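Local coordinates for 3-oxosteroid 1-dehydrogenase (Sterolibacterium denitrificans, PDB 7P18), which probably oxidises 3-oxosteroids to 3-oxo-Delta(1)-steroids, using FAD as its cofactor, at residues Val35-Asp40 against Leu227-Pro232. Sequence-based numbering, arbitrary orientation.
With FAD (flavin-adenine dinucleotide), chain C.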
ATOM      1  N   VAL A  35      19.216  13.232  -0.547  1.00 27.18           N
ATOM      2  CA  VAL A  35      18.161  12.413   0.127  1.00 26.24           C
ATOM      3  C   VAL A  35      18.683  11.954   1.496  1.00 26.82           C
ATOM      4  O   VAL A  35      19.801  11.422   1.530  1.00 30.47           O
ATOM      5  CB  VAL A  35      17.741  11.227  -0.739  1.00 26.79           C
ATOM      6  CG1 VAL A  35      16.590  10.451  -0.081  1.00 26.18           C
ATOM      7  CG2 VAL A  35      17.360  11.699  -2.140  1.00 27.86           C
ATOM      8  N   VAL A  36      17.919  12.164   2.560  1.00 23.29           N
ATOM      9  CA  VAL A  36      18.240  11.626   3.920  1.00 27.67           C
ATOM     10  C   VAL A  36      17.188  10.574   4.321  1.00 28.80           C
ATOM     11  O   VAL A  36      15.967  10.878   4.205  1.00 28.34           O
ATOM     12  CB  VAL A  36      18.379  12.740   4.973  1.00 26.22           C
ATOM     13  CG1 VAL A  36      19.525  13.695   4.627  1.00 27.73           C
ATOM     14  CG2 VAL A  36      17.104  13.500   5.234  1.00 30.78           C
ATOM     15  N   GLU A  37      17.655   9.412   4.802  1.00 26.37           N
ATOM     16  CA  GLU A  37      16.831   8.247   5.231  1.00 26.11           C
ATOM     17  C   GLU A  37      17.157   7.912   6.703  1.00 26.79           C
ATOM     18  O   GLU A  37      18.364   7.784   7.023  1.00 24.87           O
ATOM     19  CB  GLU A  37      17.084   7.059   4.295  1.00 26.10           C
ATOM     20  CG  GLU A  37      16.531   5.723   4.816  1.00 25.62           C
ATOM     21  CD  GLU A  37      15.058   5.691   5.115  1.00 25.72           C
ATOM     22  OE1 GLU A  37      14.286   6.281   4.294  1.00 26.82           O
ATOM     23  OE2 GLU A  37      14.672   5.072   6.152  1.00 27.08           O
ATOM     24  N   LYS A  38      16.123   7.840   7.544  1.00 25.77           N
ATOM     25  CA  LYS A  38      16.182   7.556   9.003  1.00 27.02           C
ATOM     26  C   LYS A  38      16.833   6.185   9.214  1.00 29.42           C
ATOM     27  O   LYS A  38      17.709   6.107  10.081  1.00 25.27           O
ATOM     28  CB  LYS A  38      14.785   7.645   9.619  1.00 28.40           C
ATOM     29  CG  LYS A  38      14.553   7.068  11.020  1.00 28.73           C
ATOM     30  CD  LYS A  38      13.116   7.408  11.384  1.00 28.62           C
ATOM     31  CE  LYS A  38      12.604   6.803  12.648  1.00 30.13           C
ATOM     32  NZ  LYS A  38      11.321   7.405  13.031  1.00 30.80           N
ATOM     33  N   SER A  39      16.460   5.182   8.418  1.00 26.24           N
ATOM     34  CA  SER A  39      16.726   3.755   8.726  1.00 27.74           C
ATOM     35  C   SER A  39      17.998   3.316   8.010  1.00 26.17           C
ATOM     36  O   SER A  39      18.609   4.116   7.279  1.00 28.51           O
ATOM     37  CB  SER A  39      15.540   2.874   8.405  1.00 28.84           C
ATOM     38  OG  SER A  39      15.548   2.487   7.050  1.00 25.22           O
ATOM     39  N   ASP A  40      18.349   2.049   8.200  1.00 28.12           N
ATOM     40  CA  ASP A  40      19.542   1.381   7.620  1.00 29.37           C
ATOM     41  C   ASP A  40      19.230   0.926   6.199  1.00 27.70           C
ATOM     42  O   ASP A  40      20.154   0.439   5.546  1.00 30.46           O
ATOM     43  CB  ASP A  40      19.963   0.175   8.484  1.00 32.39           C
ATOM     44  CG  ASP A  40      18.861  -0.844   8.706  1.00 35.72           C
ATOM     45  OD1 ASP A  40      17.725  -0.452   9.089  1.00 39.88           O
ATOM     46  OD2 ASP A  40      19.117  -2.024   8.475  1.00 45.00           O
ATOM     47  N   LEU A 227      22.416   9.697  -1.150  1.00 33.66           N
ATOM     48  CA  LEU A 227      21.377   9.211  -0.229  1.00 33.04           C
ATOM     49  C   LEU A 227      22.046   8.821   1.095  1.00 29.03           C
ATOM     50  O   LEU A 227      22.764   7.839   1.102  1.00 29.88           O
ATOM     51  CB  LEU A 227      20.695   8.015  -0.880  1.00 30.25           C
ATOM     52  CG  LEU A 227      19.355   7.617  -0.252  1.00 32.47           C
ATOM     53  CD1 LEU A 227      18.520   6.798  -1.213  1.00 30.70           C
ATOM     54  CD2 LEU A 227      19.541   6.844   1.041  1.00 34.04           C
ATOM     55  N   TRP A 228      21.808   9.569   2.152  1.00 30.99           N
ATOM     56  CA  TRP A 228      22.419   9.290   3.476  1.00 31.15           C
ATOM     57  C   TRP A 228      21.493   8.391   4.291  1.00 32.61           C
ATOM     58  O   TRP A 228      20.428   8.865   4.714  1.00 31.01           O
ATOM     59  CB  TRP A 228      22.748  10.578   4.230  1.00 33.64           C
ATOM     60  CG  TRP A 228      23.799  11.420   3.575  1.00 32.55           C
ATOM     61  CD1 TRP A 228      24.531  11.126   2.459  1.00 32.16           C
ATOM     62  CD2 TRP A 228      24.232  12.718   4.009  1.00 33.70           C
ATOM     63  NE1 TRP A 228      25.349  12.181   2.142  1.00 33.16           N
ATOM     64  CE2 TRP A 228      25.193  13.166   3.074  1.00 31.79           C
ATOM     65  CE3 TRP A 228      23.861  13.570   5.054  1.00 32.06           C
ATOM     66  CZ2 TRP A 228      25.826  14.401   3.200  1.00 35.05           C
ATOM     67  CZ3 TRP A 228      24.470  14.796   5.168  1.00 31.96           C
ATOM     68  CH2 TRP A 228      25.432  15.206   4.244  1.00 32.20           C
ATOM     69  N   LEU A 229      21.921   7.154   4.535  1.00 31.87           N
ATOM     70  CA  LEU A 229      21.202   6.192   5.417  1.00 30.47           C
ATOM     71  C   LEU A 229      21.525   6.521   6.877  1.00 29.72           C
ATOM     72  O   LEU A 229      22.490   7.254   7.119  1.00 33.36           O
ATOM     73  CB  LEU A 229      21.601   4.763   5.052  1.00 30.32           C
ATOM     74  CG  LEU A 229      21.228   4.326   3.635  1.00 32.22           C
ATOM     75  CD1 LEU A 229      21.903   3.031   3.248  1.00 30.94           C
ATOM     76  CD2 LEU A 229      19.719   4.146   3.508  1.00 30.61           C
ATOM     77  N   ASN A 230      20.696   6.048   7.797  1.00 29.60           N
ATOM     78  CA  ASN A 230      20.934   6.173   9.254  1.00 31.62           C
ATOM     79  C   ASN A 230      21.024   7.652   9.603  1.00 34.77           C
ATOM     80  O   ASN A 230      21.805   7.985  10.524  1.00 30.13           O
ATOM     81  CB  ASN A 230      22.208   5.414   9.630  1.00 30.63           C
ATOM     82  CG  ASN A 230      22.173   3.979   9.176  1.00 26.22           C
ATOM     83  OD1 ASN A 230      22.999   3.548   8.372  1.00 34.97           O
ATOM     84  ND2 ASN A 230      21.197   3.258   9.666  1.00 28.59           N
ATOM     85  N   THR A 231      20.268   8.501   8.889  1.00 30.11           N
ATOM     86  CA  THR A 231      20.354   9.980   8.997  1.00 33.02           C
ATOM     87  C   THR A 231      18.951  10.546   9.150  1.00 31.38           C
ATOM     88  O   THR A 231      18.401  11.119   8.212  1.00 31.71           O
ATOM     89  CB  THR A 231      21.105  10.584   7.800  1.00 34.96           C
ATOM     90  OG1 THR A 231      22.406  10.000   7.737  1.00 34.01           O
ATOM     91  CG2 THR A 231      21.256  12.085   7.904  1.00 36.04           C
ATOM     92  N   PRO A 232      18.327  10.387  10.327  1.00 31.22           N
ATOM     93  CA  PRO A 232      16.980  10.888  10.555  1.00 31.17           C
ATOM     94  C   PRO A 232      16.894  12.418  10.589  1.00 34.56           C
ATOM     95  O   PRO A 232      17.689  13.077  11.276  1.00 32.32           O
ATOM     96  CB  PRO A 232      16.597  10.335  11.934  1.00 32.03           C
ATOM     97  CG  PRO A 232      17.928  10.070  12.615  1.00 33.47           C
ATOM     98  CD  PRO A 232      18.867   9.682  11.507  1.00 33.25           C
TER
HETATM   99  PA  FAD C 601       7.374   5.164   2.747  1.00 22.25           P
HETATM  100  O1A FAD C 601       7.373   4.374   1.489  1.00 20.93           O
HETATM  101  O2A FAD C 601       7.157   4.317   3.973  1.00 21.24           O
HETATM  102  O5B FAD C 601       8.760   5.926   2.824  1.00 22.27           O
HETATM  103  C5B FAD C 601       9.015   6.801   3.954  1.00 21.40           C
HETATM  104  C4B FAD C 601      10.471   6.707   4.295  1.00 20.82           C
HETATM  105  O4B FAD C 601      10.817   7.810   5.178  1.00 24.47           O
HETATM  106  C3B FAD C 601      10.907   5.418   5.023  1.00 22.05           C
HETATM  107  O3B FAD C 601      12.038   4.828   4.391  1.00 22.28           O
HETATM  108  C2B FAD C 601      11.209   5.898   6.446  1.00 24.19           C
HETATM  109  O2B FAD C 601      12.117   5.050   7.137  1.00 23.55           O
HETATM  110  C1B FAD C 601      11.656   7.339   6.200  1.00 23.41           C
HETATM  111  N9A FAD C 601      11.561   8.219   7.365  1.00 24.23           N
HETATM  112  C8A FAD C 601      10.648   8.207   8.381  1.00 22.74           C
HETATM  113  N7A FAD C 601      10.929   9.093   9.333  1.00 24.82           N
HETATM  114  C5A FAD C 601      12.067   9.745   8.875  1.00 22.91           C
HETATM  115  C6A FAD C 601      12.852  10.789   9.412  1.00 22.67           C
HETATM  116  N6A FAD C 601      12.645  11.348  10.610  1.00 22.78           N
HETATM  117  N1A FAD C 601      13.919  11.194   8.691  1.00 22.24           N
HETATM  118  C2A FAD C 601      14.154  10.606   7.515  1.00 23.26           C
HETATM  119  N3A FAD C 601      13.534   9.569   6.943  1.00 23.85           N
HETATM  120  C4A FAD C 601      12.467   9.204   7.676  1.00 24.95           C
HETATM  121  N1  FAD C 601       0.029   1.441  -2.157  1.00 21.16           N
HETATM  122  C2  FAD C 601      -0.178   1.582  -3.487  1.00 23.27           C
HETATM  123  O2  FAD C 601      -0.579   2.661  -3.960  1.00 21.63           O
HETATM  124  N3  FAD C 601       0.069   0.587  -4.344  1.00 21.91           N
HETATM  125  C4  FAD C 601       0.275  -0.712  -3.926  1.00 24.80           C
HETATM  126  O4  FAD C 601       0.602  -1.549  -4.761  1.00 23.17           O
HETATM  127  C4X FAD C 601       0.469  -0.929  -2.535  1.00 24.67           C
HETATM  128  N5  FAD C 601       0.709  -2.152  -2.094  1.00 24.67           N
HETATM  129  C5X FAD C 601       0.967  -2.306  -0.752  1.00 22.08           C
HETATM  130  C6  FAD C 601       1.321  -3.587  -0.267  1.00 25.62           C
HETATM  131  C7  FAD C 601       1.725  -3.780   1.047  1.00 25.05           C
HETATM  132  C7M FAD C 601       2.129  -5.155   1.538  1.00 24.43           C
HETATM  133  C8  FAD C 601       1.835  -2.665   1.896  1.00 23.71           C
HETATM  134  C8M FAD C 601       2.301  -2.839   3.331  1.00 27.91           C
HETATM  135  C9  FAD C 601       1.413  -1.425   1.459  1.00 22.55           C
HETATM  136  C9A FAD C 601       1.024  -1.200   0.124  1.00 23.19           C
HETATM  137  N10 FAD C 601       0.610   0.053  -0.354  1.00 22.20           N
HETATM  138  C10 FAD C 601       0.348   0.240  -1.705  1.00 23.65           C
HETATM  139  C1' FAD C 601       0.703   1.247   0.494  1.00 20.37           C
HETATM  140  C2' FAD C 601       2.034   1.978   0.217  1.00 20.47           C
HETATM  141  O2' FAD C 601       3.169   1.122   0.346  1.00 19.97           O
HETATM  142  C3' FAD C 601       2.233   3.217   1.108  1.00 19.24           C
HETATM  143  O3' FAD C 601       1.011   3.936   1.294  1.00 20.05           O
HETATM  144  C4' FAD C 601       3.325   4.107   0.553  1.00 20.17           C
HETATM  145  O4' FAD C 601       4.488   3.312   0.374  1.00 21.86           O
HETATM  146  C5' FAD C 601       3.644   5.307   1.419  1.00 20.20           C
HETATM  147  O5' FAD C 601       4.762   5.966   0.794  1.00 20.79           O
HETATM  148  P   FAD C 601       5.536   7.124   1.558  1.00 21.66           P
HETATM  149  O1P FAD C 601       6.592   7.489   0.606  1.00 21.93           O
HETATM  150  O2P FAD C 601       4.639   8.114   2.153  1.00 20.91           O
HETATM  151  O3P FAD C 601       6.253   6.329   2.796  1.00 22.35           O
HETATM  152  O   HOH W   1      22.713   1.188   6.645  1.00 37.59           O
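Parallel pairing of V35 and V36 with L227 and W228 begins the contact: W228 N donates to V35 O and E37 N to W228 O, the latter at 2.8 Å and nearly straight (167°). Beyond the strands the bonding continues through loop backbone. T231 N reaches E37 O at 2.8 Å, and N230 N meets S39 O at 2.9 Å from above its carbonyl plane. A water bridges D40 O and N230 OD1.

Apolar contacts lie to both faces of the pairing. V35 CG1, anti to the backbone N (chi1 -176°), approaches L227 CG at 4.0 Å, whereas on the face shared by V36 and W228 the V36 side chain crosses that of T231 at about a right angle, methyl CG1 to methyl CG2. L229 CD2 rests against E37 CG at 3.8 Å.

Strand 227-228 forms one edge of the five-stranded parallel sheet of the Rossmann-type FAD-binding fold, next to strand 33-36, whose C-terminal end carries the acidic residue that binds the adenosine ribose. E37 grips both ribose hydroxyls: OE1 accepts from FAD O3B and OE2 from O2B, each at 2.7 Å. S39 N also donates to OE2, and S15 hydrogen-bonds OE1. An alanine at E37 would probably leave both ribose hydroxyls without their carboxylate acceptor and S39 N without its side-chain partner.

K38 and P232 share one side of the adenine plane, K38 CB 3.4 Å from FAD C4A, P232 CA nearer the rim, 3.6 Å from FAD N1A. The extended K38 chain carries NZ past the adenine to H298 O and a salt bridge with D302.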